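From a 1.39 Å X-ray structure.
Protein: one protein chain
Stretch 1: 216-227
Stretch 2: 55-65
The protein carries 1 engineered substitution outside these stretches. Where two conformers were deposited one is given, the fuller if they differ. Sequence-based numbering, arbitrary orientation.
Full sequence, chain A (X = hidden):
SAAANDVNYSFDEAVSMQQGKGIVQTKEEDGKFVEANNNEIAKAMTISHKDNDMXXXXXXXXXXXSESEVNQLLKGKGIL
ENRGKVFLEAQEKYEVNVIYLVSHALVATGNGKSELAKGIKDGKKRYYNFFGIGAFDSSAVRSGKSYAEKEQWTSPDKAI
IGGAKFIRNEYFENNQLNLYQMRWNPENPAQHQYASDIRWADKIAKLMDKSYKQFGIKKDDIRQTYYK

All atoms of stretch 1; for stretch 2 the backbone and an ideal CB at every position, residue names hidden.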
# COMPACT_ATOMS: atom_id res chain seq x y z
N GLY A 216 -18.04 -9.42 -8.18
CA GLY A 216 -19.32 -9.01 -7.62
C GLY A 216 -19.25 -8.81 -6.12
O GLY A 216 -20.18 -9.15 -5.36
N ILE A 217 -18.14 -8.24 -5.66
CA ILE A 217 -17.95 -8.02 -4.23
C ILE A 217 -18.62 -6.72 -3.77
O ILE A 217 -18.53 -5.67 -4.41
CB ILE A 217 -16.42 -7.97 -3.91
CG1 ILE A 217 -15.65 -9.19 -4.43
CG2 ILE A 217 -16.19 -7.83 -2.40
CD1 ILE A 217 -16.07 -10.53 -3.89
N LYS A 218 -19.25 -6.78 -2.61
CA LYS A 218 -19.85 -5.59 -2.01
C LYS A 218 -18.83 -4.75 -1.24
O LYS A 218 -18.09 -5.29 -0.44
CB LYS A 218 -20.97 -6.02 -1.05
CG LYS A 218 -22.00 -4.92 -0.83
CD LYS A 218 -22.74 -4.98 0.51
CE LYS A 218 -23.67 -3.76 0.66
NZ LYS A 218 -22.93 -2.48 0.42
N LYS A 219 -18.88 -3.46 -1.43
CA LYS A 219 -18.02 -2.48 -0.72
C LYS A 219 -18.37 -2.39 0.75
O LYS A 219 -19.55 -2.45 1.09
CB LYS A 219 -18.20 -1.10 -1.34
CG LYS A 219 -17.63 -0.97 -2.73
CD LYS A 219 -17.65 0.47 -3.22
CE LYS A 219 -19.04 0.87 -3.70
NZ LYS A 219 -19.29 2.34 -3.57
N ASP A 220 -17.36 -2.22 1.62
CA ASP A 220 -17.53 -1.99 3.04
C ASP A 220 -17.67 -0.49 3.23
O ASP A 220 -17.94 0.27 2.28
CB ASP A 220 -16.30 -2.57 3.82
CG ASP A 220 -16.36 -4.13 4.01
OD1 ASP A 220 -17.31 -4.63 4.70
OD2 ASP A 220 -15.43 -4.87 3.49
N ASP A 221 -17.53 -0.05 4.47
CA ASP A 221 -17.87 1.29 4.85
C ASP A 221 -17.00 2.33 4.18
O ASP A 221 -15.76 2.18 4.10
CB ASP A 221 -17.76 1.45 6.38
CG ASP A 221 -18.77 0.57 7.15
OD1 ASP A 221 -19.95 0.49 6.71
OD2 ASP A 221 -18.37 -0.06 8.17
N ILE A 222 -17.61 3.38 3.70
CA ILE A 222 -16.96 4.48 3.08
C ILE A 222 -16.99 5.67 4.03
O ILE A 222 -18.05 6.04 4.58
CB ILE A 222 -17.68 4.95 1.81
CG1 ILE A 222 -17.89 3.78 0.81
CG2 ILE A 222 -16.98 6.16 1.21
CD1 ILE A 222 -16.64 3.05 0.38
N ARG A 223 -15.84 6.24 4.28
CA ARG A 223 -15.74 7.39 5.19
C ARG A 223 -15.62 8.64 4.39
O ARG A 223 -14.74 8.80 3.54
CB ARG A 223 -14.56 7.24 6.11
CG ARG A 223 -14.37 8.50 6.94
CD ARG A 223 -13.35 8.29 8.03
NE ARG A 223 -13.09 9.56 8.67
CZ ARG A 223 -12.46 9.72 9.83
NH1 ARG A 223 -12.02 8.70 10.56
NH2 ARG A 223 -12.33 10.96 10.27
N GLN A 224 -16.48 9.61 4.70
CA GLN A 224 -16.53 10.87 3.98
C GLN A 224 -15.65 12.02 4.48
O GLN A 224 -15.17 12.81 3.67
CB GLN A 224 -18.00 11.42 4.06
CG GLN A 224 -19.09 10.45 3.63
CD GLN A 224 -19.01 10.09 2.16
OE1 GLN A 224 -18.82 10.95 1.29
NE2 GLN A 224 -19.18 8.81 1.87
N THR A 225 -15.52 12.13 5.78
CA THR A 225 -15.06 13.36 6.40
C THR A 225 -13.74 13.13 7.14
O THR A 225 -13.65 12.27 7.99
CB THR A 225 -16.15 13.89 7.35
OG1 THR A 225 -17.33 14.21 6.57
CG2 THR A 225 -15.70 15.13 8.07
N TYR A 226 -12.80 13.98 6.81
CA TYR A 226 -11.43 13.92 7.37
C TYR A 226 -10.93 15.20 7.96
O TYR A 226 -9.96 15.15 8.73
CB TYR A 226 -10.47 13.46 6.26
CG TYR A 226 -10.86 12.13 5.70
CD1 TYR A 226 -10.43 10.95 6.25
CD2 TYR A 226 -11.74 12.07 4.64
CE1 TYR A 226 -10.82 9.73 5.74
CE2 TYR A 226 -12.14 10.86 4.12
CZ TYR A 226 -11.68 9.70 4.69
OH TYR A 226 -12.12 8.48 4.19
N TYR A 227 -11.50 16.35 7.57
CA TYR A 227 -10.99 17.66 7.90
C TYR A 227 -12.08 18.50 8.54
O TYR A 227 -13.25 18.24 8.34
CB TYR A 227 -10.45 18.35 6.64
CG TYR A 227 -9.33 17.60 5.96
CD1 TYR A 227 -8.06 17.54 6.54
CD2 TYR A 227 -9.56 16.92 4.79
CE1 TYR A 227 -7.02 16.84 5.95
CE2 TYR A 227 -8.51 16.25 4.15
CZ TYR A 227 -7.27 16.17 4.73
OH TYR A 227 -6.21 15.48 4.15
N UNK A 55 -10.78 4.49 -2.52
CA UNK A 55 -9.72 5.04 -1.67
C UNK A 55 -10.25 5.40 -0.28
O UNK A 55 -9.43 5.65 0.63
CB UNK A 55 -9.10 6.27 -2.33
N UNK A 56 -11.57 5.48 -0.10
CA UNK A 56 -12.17 5.89 1.15
C UNK A 56 -12.84 4.75 1.86
O UNK A 56 -13.49 4.91 2.88
CB UNK A 56 -13.18 7.01 0.91
N UNK A 57 -12.67 3.53 1.35
CA UNK A 57 -13.28 2.33 1.88
C UNK A 57 -12.42 1.64 2.92
O UNK A 57 -11.20 1.42 2.71
CB UNK A 57 -13.59 1.36 0.74
N UNK A 58 -13.01 1.19 4.02
CA UNK A 58 -12.31 0.53 5.08
C UNK A 58 -11.77 -0.80 4.56
O UNK A 58 -12.54 -1.64 4.06
CB UNK A 58 -13.22 0.33 6.29
N UNK A 59 -10.44 -0.95 4.55
CA UNK A 59 -9.74 -2.17 4.09
C UNK A 59 -9.29 -3.08 5.19
O UNK A 59 -8.52 -4.02 4.99
CB UNK A 59 -8.52 -1.79 3.26
N UNK A 60 -9.85 -2.83 6.38
CA UNK A 60 -9.62 -3.69 7.52
C UNK A 60 -10.70 -4.71 7.61
O UNK A 60 -10.69 -5.37 8.71
CB UNK A 60 -9.54 -2.88 8.82
N UNK A 61 -11.64 -4.73 6.65
CA UNK A 61 -12.72 -5.72 6.54
C UNK A 61 -12.40 -6.66 5.39
O UNK A 61 -12.17 -6.24 4.23
CB UNK A 61 -14.08 -5.05 6.33
N UNK A 62 -12.53 -7.92 5.69
CA UNK A 62 -12.19 -9.02 4.78
C UNK A 62 -13.22 -9.17 3.71
O UNK A 62 -14.36 -8.65 3.83
CB UNK A 62 -12.04 -10.34 5.54
N UNK A 63 -12.83 -9.85 2.64
CA UNK A 63 -13.73 -10.09 1.53
C UNK A 63 -13.83 -11.59 1.24
O UNK A 63 -12.87 -12.36 1.43
CB UNK A 63 -13.26 -9.33 0.29
N UNK A 64 -14.99 -12.03 0.74
CA UNK A 64 -15.23 -13.43 0.44
C UNK A 64 -14.65 -13.82 -0.89
O UNK A 64 -15.32 -13.85 -1.91
CB UNK A 64 -16.73 -13.73 0.46
N UNK A 65 -13.37 -14.14 -0.86
CA UNK A 65 -12.61 -14.59 -2.03
C UNK A 65 -11.97 -15.91 -1.71
O UNK A 65 -11.18 -16.01 -0.79
CB UNK A 65 -11.55 -13.57 -2.45

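Two backbone hydrogen bonds fix the register before any side chain is considered. Arg223 N donates to O of position 56 (3.0 Å, N-H...O angle 171°), and N of position 58 donates to Asp221 O (2.9 Å, 161°). They flank a single beta bridge between Ile222 and position 57, whose CA atoms lie 4.4 Å apart.

At position 55 CA-to-CB points away and the ideal CB has nothing of stretch 1 within 5.5 Å, so stretch 1 sets no preference. It is Lys55.

At position 56 CA-to-CB points toward stretch 1, with the ideal CB 3.5 Å from Arg223 O, 3.7 Å from Tyr226 OH and 3.9 Å from Ile222 CG2. An aromatic or a long aliphatic side chain would suit this mixed surface. The residue is Tyr56, chi1 m; its CB packs against Ile222 CG2 at 3.9 Å, while Tyr226 OH lies at the edge of its ring, 3.6 Å from Tyr56 CD1.

Position 57 points sideways, its ideal CB 3.5 Å from Ile222 CD1, and phi/psi of -91/136 is extended. An unbranched apolar chain could run along stretch 1 and reach the backbone at Lys219 and Asp220; leucine or isoleucine would also meet the methyl group. The residue is Met57. With chi1 and chi2 both t, the chain carries its sulfur to Asp220, where Asp220 N makes a weak hydrogen bond to Met57 SD (3.5 Å, 148°).

Position 58 points toward stretch 1, its ideal CB 3.8 Å from Asp221 O. Nearby Asp220 and Asp221 would favour a neutral polar or basic group on charge alone. The deposited Asp58 instead serves its own loop: Asp58 OD1 accepts from the backbone N of position 60 at 2.8 Å.

Positions 59 and 60 have ideal CB atoms beyond 5.5 Å of stretch 1, leaving many choices open; they are Ile59 and Thr60. Thr60 OG1 donates to Asp58 OD1 at 2.6 Å.

At position 61 the ideal CB sits tightly, 3.1 Å from Asp220 OD2. The carboxylate would welcome a donor or a base, but the deposited residue is Glu61. Its CB is 3.1 Å from Asp220 OD2, and the end of the chain leads away.

Position 62 points away, so a polar chain is acceptable: Lys62.

Position 63 points toward Ile217, its ideal CB 4.3 Å from Ile217 CG2, which suits a small or branched apolar residue. Val63 CG1 meets Ile217 CG2 at 3.8 Å.

Positions 64 and 65 point sideways near the end of Ile217. Apolar groups fit: Pro64 CG lies 4.4 Å from Ile217 CD1, and Met65 SD 4.0 Å from the same Ile217 CD1.

Stretch 2 55-65: KYMDITEKVPM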
# COMPACT_ATOMS: atom_id res chain seq x y z
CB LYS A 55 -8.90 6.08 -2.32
CG LYS A 55 -9.60 7.36 -2.60
CD LYS A 55 -8.62 8.40 -3.10
CE LYS A 55 -8.53 8.55 -4.61
NZ LYS A 55 -7.78 9.77 -5.01
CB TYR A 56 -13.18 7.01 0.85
CG TYR A 56 -12.57 8.18 0.14
CD1 TYR A 56 -11.62 9.00 0.71
CD2 TYR A 56 -12.92 8.45 -1.19
CE1 TYR A 56 -11.06 10.04 0.02
CE2 TYR A 56 -12.36 9.51 -1.87
CZ TYR A 56 -11.43 10.31 -1.26
OH TYR A 56 -10.84 11.37 -1.96
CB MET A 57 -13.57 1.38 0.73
CG MET A 57 -14.39 0.20 1.14
SD MET A 57 -14.53 -1.07 -0.13
CE MET A 57 -12.85 -1.73 0.04
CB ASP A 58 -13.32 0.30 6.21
CG ASP A 58 -12.78 -0.41 7.38
OD1 ASP A 58 -11.68 -0.92 7.43
OD2 ASP A 58 -13.53 -0.47 8.44
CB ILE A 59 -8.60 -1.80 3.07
CG1 ILE A 59 -7.73 -0.68 3.63
CG2 ILE A 59 -9.22 -1.44 1.74
CD1 ILE A 59 -6.48 -0.38 2.85
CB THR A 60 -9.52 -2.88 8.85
OG1 THR A 60 -10.85 -2.51 9.27
CG2 THR A 60 -8.69 -1.70 8.69
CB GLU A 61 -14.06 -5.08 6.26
CG GLU A 61 -14.67 -4.10 7.27
CD GLU A 61 -14.58 -4.51 8.73
OE1 GLU A 61 -14.50 -5.73 9.05
OE2 GLU A 61 -14.60 -3.58 9.57
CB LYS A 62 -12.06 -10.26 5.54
CG LYS A 62 -10.97 -10.17 6.60
CD LYS A 62 -10.77 -11.46 7.37
CE LYS A 62 -11.95 -11.70 8.31
NZ LYS A 62 -11.73 -12.92 9.10
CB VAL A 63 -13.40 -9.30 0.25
CG1 VAL A 63 -13.67 -7.83 0.46
CG2 VAL A 63 -11.99 -9.57 -0.20
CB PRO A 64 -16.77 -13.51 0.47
CG PRO A 64 -17.23 -12.22 -0.05
CD PRO A 64 -16.23 -11.23 0.57
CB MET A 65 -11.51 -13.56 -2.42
CG MET A 65 -12.07 -12.28 -3.00
SD MET A 65 -12.59 -12.39 -4.73
CE MET A 65 -10.97 -12.39 -5.48
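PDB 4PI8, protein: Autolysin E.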